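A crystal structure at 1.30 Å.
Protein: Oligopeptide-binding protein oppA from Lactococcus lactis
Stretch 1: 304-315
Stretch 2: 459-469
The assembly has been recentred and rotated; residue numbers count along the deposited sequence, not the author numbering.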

# COMPACT_ATOMS: atom_id res chain seq x y z
N LEU A 304 1.88 10.81 3.31
CA LEU A 304 1.08 11.95 2.90
C LEU A 304 0.03 12.26 3.94
O LEU A 304 -0.40 11.45 4.67
CB LEU A 304 0.44 11.73 1.50
CG LEU A 304 -0.71 10.73 1.47
CD1 LEU A 304 -1.36 10.85 0.08
CD2 LEU A 304 -0.23 9.24 1.72
N MET A 305 -0.29 13.53 3.97
CA MET A 305 -1.34 14.02 4.82
C MET A 305 -2.66 14.13 4.01
O MET A 305 -2.73 14.70 2.96
CB MET A 305 -0.92 15.41 5.34
CG MET A 305 -1.95 16.05 6.32
SD MET A 305 -1.25 17.48 7.26
CE MET A 305 -0.92 18.64 5.89
N TYR A 306 -3.72 13.55 4.55
CA TYR A 306 -5.06 13.53 3.95
C TYR A 306 -5.99 14.51 4.62
O TYR A 306 -5.97 14.65 5.83
CB TYR A 306 -5.71 12.14 4.17
CG TYR A 306 -5.18 11.04 3.26
CD1 TYR A 306 -5.81 10.73 2.03
CD2 TYR A 306 -4.07 10.30 3.60
CE1 TYR A 306 -5.36 9.72 1.19
CE2 TYR A 306 -3.62 9.28 2.76
CZ TYR A 306 -4.27 9.00 1.58
OH TYR A 306 -3.76 8.00 0.78
N TYR A 307 -6.87 15.09 3.81
CA TYR A 307 -8.01 15.90 4.30
C TYR A 307 -9.32 15.14 4.02
O TYR A 307 -9.51 14.64 2.93
CB TYR A 307 -8.01 17.24 3.60
CG TYR A 307 -6.78 18.10 3.86
CD1 TYR A 307 -6.30 18.34 5.16
CD2 TYR A 307 -6.08 18.66 2.79
CE1 TYR A 307 -5.19 19.15 5.38
CE2 TYR A 307 -4.97 19.48 2.98
CZ TYR A 307 -4.55 19.71 4.29
OH TYR A 307 -3.49 20.53 4.52
N ASN A 308 -10.24 15.18 4.97
CA ASN A 308 -11.51 14.47 4.83
C ASN A 308 -12.51 15.40 4.15
O ASN A 308 -12.96 16.37 4.73
CB ASN A 308 -11.99 14.03 6.22
CG ASN A 308 -13.16 13.06 6.15
OD1 ASN A 308 -13.51 12.57 5.13
ND2 ASN A 308 -13.76 12.81 7.29
N LEU A 309 -12.86 15.07 2.91
CA LEU A 309 -13.66 15.96 2.05
C LEU A 309 -14.95 15.35 1.53
O LEU A 309 -15.61 15.94 0.77
CB LEU A 309 -12.80 16.38 0.84
CG LEU A 309 -11.50 17.12 1.23
CD1 LEU A 309 -10.67 17.34 -0.07
CD2 LEU A 309 -11.71 18.48 1.93
N GLY A 310 -15.26 14.14 1.94
CA GLY A 310 -16.47 13.51 1.44
C GLY A 310 -16.77 12.16 2.09
O GLY A 310 -16.41 11.90 3.18
N HIS A 311 -17.51 11.34 1.34
CA HIS A 311 -17.87 9.98 1.75
C HIS A 311 -17.75 9.02 0.54
O HIS A 311 -17.65 9.46 -0.58
CB HIS A 311 -19.29 9.98 2.39
CG HIS A 311 -20.41 10.01 1.41
ND1 HIS A 311 -20.93 11.19 0.90
CD2 HIS A 311 -21.18 9.02 0.92
CE1 HIS A 311 -21.93 10.89 0.09
NE2 HIS A 311 -22.10 9.59 0.10
N TYR A 312 -17.81 7.71 0.82
CA TYR A 312 -17.81 6.66 -0.22
C TYR A 312 -19.20 6.04 -0.31
O TYR A 312 -19.74 5.58 0.67
CB TYR A 312 -16.75 5.62 0.10
CG TYR A 312 -16.58 4.65 -1.05
CD1 TYR A 312 -15.82 4.99 -2.16
CD2 TYR A 312 -17.20 3.44 -1.04
CE1 TYR A 312 -15.66 4.11 -3.23
CE2 TYR A 312 -17.04 2.53 -2.11
CZ TYR A 312 -16.30 2.89 -3.21
OH TYR A 312 -16.17 1.97 -4.23
N ASP A 313 -19.75 6.08 -1.50
CA ASP A 313 -21.05 5.51 -1.86
C ASP A 313 -20.78 4.10 -2.37
O ASP A 313 -20.31 3.91 -3.43
CB ASP A 313 -21.70 6.38 -2.95
CG ASP A 313 -23.00 5.81 -3.54
OD1 ASP A 313 -23.35 4.70 -3.32
OD2 ASP A 313 -23.57 6.57 -4.27
N ALA A 314 -21.07 3.12 -1.51
CA ALA A 314 -20.81 1.71 -1.81
C ALA A 314 -21.75 1.17 -2.88
O ALA A 314 -21.34 0.44 -3.71
CB ALA A 314 -20.98 0.88 -0.53
N LYS A 315 -22.98 1.63 -2.88
CA LYS A 315 -23.96 1.13 -3.86
C LYS A 315 -23.48 1.41 -5.29
O LYS A 315 -23.49 0.58 -6.13
CB LYS A 315 -25.36 1.69 -3.54
CG LYS A 315 -26.38 1.39 -4.63
CD LYS A 315 -26.81 -0.06 -4.59
CE LYS A 315 -28.12 -0.28 -5.38
NZ LYS A 315 -27.96 -0.08 -6.82
N THR A 459 -13.84 1.51 6.05
CA THR A 459 -15.23 1.03 6.19
C THR A 459 -16.26 2.03 5.61
O THR A 459 -16.35 3.11 6.05
CB THR A 459 -15.57 0.78 7.67
OG1 THR A 459 -14.66 -0.18 8.20
CG2 THR A 459 -17.00 0.21 7.80
N PRO A 460 -17.02 1.64 4.59
CA PRO A 460 -17.97 2.58 4.00
C PRO A 460 -19.08 2.97 5.02
O PRO A 460 -19.44 2.18 5.87
CB PRO A 460 -18.59 1.80 2.80
CG PRO A 460 -17.75 0.64 2.61
CD PRO A 460 -17.01 0.33 3.88
N PRO A 461 -19.58 4.17 4.96
CA PRO A 461 -19.31 5.18 3.94
C PRO A 461 -18.12 6.16 4.25
O PRO A 461 -18.03 7.18 3.64
CB PRO A 461 -20.61 5.97 3.94
CG PRO A 461 -21.00 6.01 5.41
CD PRO A 461 -20.61 4.61 5.90
N GLY A 462 -17.27 5.77 5.18
CA GLY A 462 -16.27 6.65 5.76
C GLY A 462 -16.88 7.42 6.93
O GLY A 462 -18.03 7.56 7.02
N ALA A 463 -16.00 7.93 7.76
CA ALA A 463 -16.36 8.63 9.00
C ALA A 463 -16.36 10.15 8.79
O ALA A 463 -15.64 10.64 7.98
CB ALA A 463 -15.39 8.26 10.10
N ASN A 464 -17.15 10.85 9.57
CA ASN A 464 -17.29 12.25 9.44
C ASN A 464 -16.63 12.99 10.59
O ASN A 464 -16.79 14.13 10.69
CB ASN A 464 -18.79 12.59 9.40
CG ASN A 464 -19.09 13.80 8.62
OD1 ASN A 464 -18.48 14.05 7.60
ND2 ASN A 464 -20.03 14.59 9.10
N ASP A 465 -15.88 12.30 11.42
CA ASP A 465 -15.36 12.80 12.72
C ASP A 465 -13.85 13.00 12.82
O ASP A 465 -13.28 13.01 13.85
CB ASP A 465 -15.85 11.87 13.83
CG ASP A 465 -15.25 10.45 13.75
OD1 ASP A 465 -14.51 10.15 12.79
OD2 ASP A 465 -15.52 9.65 14.65
N TRP A 466 -13.24 13.08 11.65
CA TRP A 466 -11.85 13.50 11.52
C TRP A 466 -11.74 14.48 10.34
O TRP A 466 -12.52 14.46 9.43
CB TRP A 466 -10.90 12.29 11.35
CG TRP A 466 -11.15 11.54 10.02
CD1 TRP A 466 -12.08 10.59 9.79
CD2 TRP A 466 -10.40 11.70 8.80
NE1 TRP A 466 -11.97 10.13 8.48
CE2 TRP A 466 -10.96 10.81 7.86
CE3 TRP A 466 -9.35 12.52 8.41
CZ2 TRP A 466 -10.50 10.73 6.55
CZ3 TRP A 466 -8.90 12.45 7.12
CH2 TRP A 466 -9.46 11.54 6.20
N ASP A 467 -10.73 15.33 10.43
CA ASP A 467 -10.42 16.29 9.39
C ASP A 467 -9.07 16.09 8.69
O ASP A 467 -9.01 16.25 7.49
CB ASP A 467 -10.46 17.73 9.98
CG ASP A 467 -11.83 18.06 10.57
OD1 ASP A 467 -12.75 18.05 9.77
OD2 ASP A 467 -11.91 18.31 11.77
N ILE A 468 -8.05 15.79 9.47
CA ILE A 468 -6.67 15.61 8.96
C ILE A 468 -6.23 14.25 9.48
O ILE A 468 -6.48 13.91 10.60
CB ILE A 468 -5.71 16.68 9.54
CG1 ILE A 468 -6.19 18.12 9.22
CG2 ILE A 468 -4.24 16.49 9.03
CD1 ILE A 468 -5.42 19.20 10.09
N THR A 469 -5.54 13.48 8.65
CA THR A 469 -4.86 12.26 9.09
C THR A 469 -3.59 12.11 8.24
O THR A 469 -3.39 12.78 7.31
CB THR A 469 -5.80 11.01 9.07
OG1 THR A 469 -5.17 9.97 9.85
CG2 THR A 469 -5.96 10.48 7.65
O HOH W 1 -14.28 9.84 5.49
O HOH W 2 -17.86 11.87 5.60

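How do the two backbones meet? They run antiparallel, and Tyr306 pairs with Thr469 as the hydrogen-bonded pair of a short β-ladder: Tyr306 N donates to Thr469 O at 2.9 Å, and Thr469 N returns the bond to Tyr306 O at 3.1 Å. Tyr307 and Ile468 form the neighbouring non-hydrogen-bonded pair. Just past it, Asn308 N donates to Asp467 O at 3.0 Å, carrying the pattern into the loop.

Do the backbones touch again farther along? Tyr312 N donates to Pro461 O at 2.9 Å, nearly straight at 171°. Pro461 follows a cis peptide bond, and the turn around it is closed by Gly462 N bonding to Thr459 O at 2.9 Å. Gly462 itself, at phi 87° and psi 161°, suits glycine, since a CB there would be jammed against the preceding carbonyl oxygen.

What makes Asn308 the centre of the side-chain contact? Its CA-to-CB bond points toward the other stretch, and its amide reaches two backbone carbonyls, with ND2 donating to Trp466 O and to Ala463 O, each at 3.0 Å. Both amide protons are thus used. Water 1 lies 2.9 Å from both Asn308 OD1 and Ala463 O and bridges the two stretches there. Asn308 CB lies 3.4 Å from the centroid of the six-membered ring of Trp466, only 6° off the normal, so the same side chain makes a CH-π contact over the indole face.

Where do apolar side chains add to this? On the sheet face carrying Tyr307 and Ile468, Tyr307 CD1 lies 4.1 Å from Ile468 CG1, at the edge of the tyrosine ring. Met305 CG packs against Ile468 CG2 at 3.6 Å. At the other end, Pro460 CB sits 4.2 Å from Ala314 CB and 4.4 Å from Tyr312 CD2, a looser contact in which Pro460 and Ala314 are exposed while Tyr312 is buried.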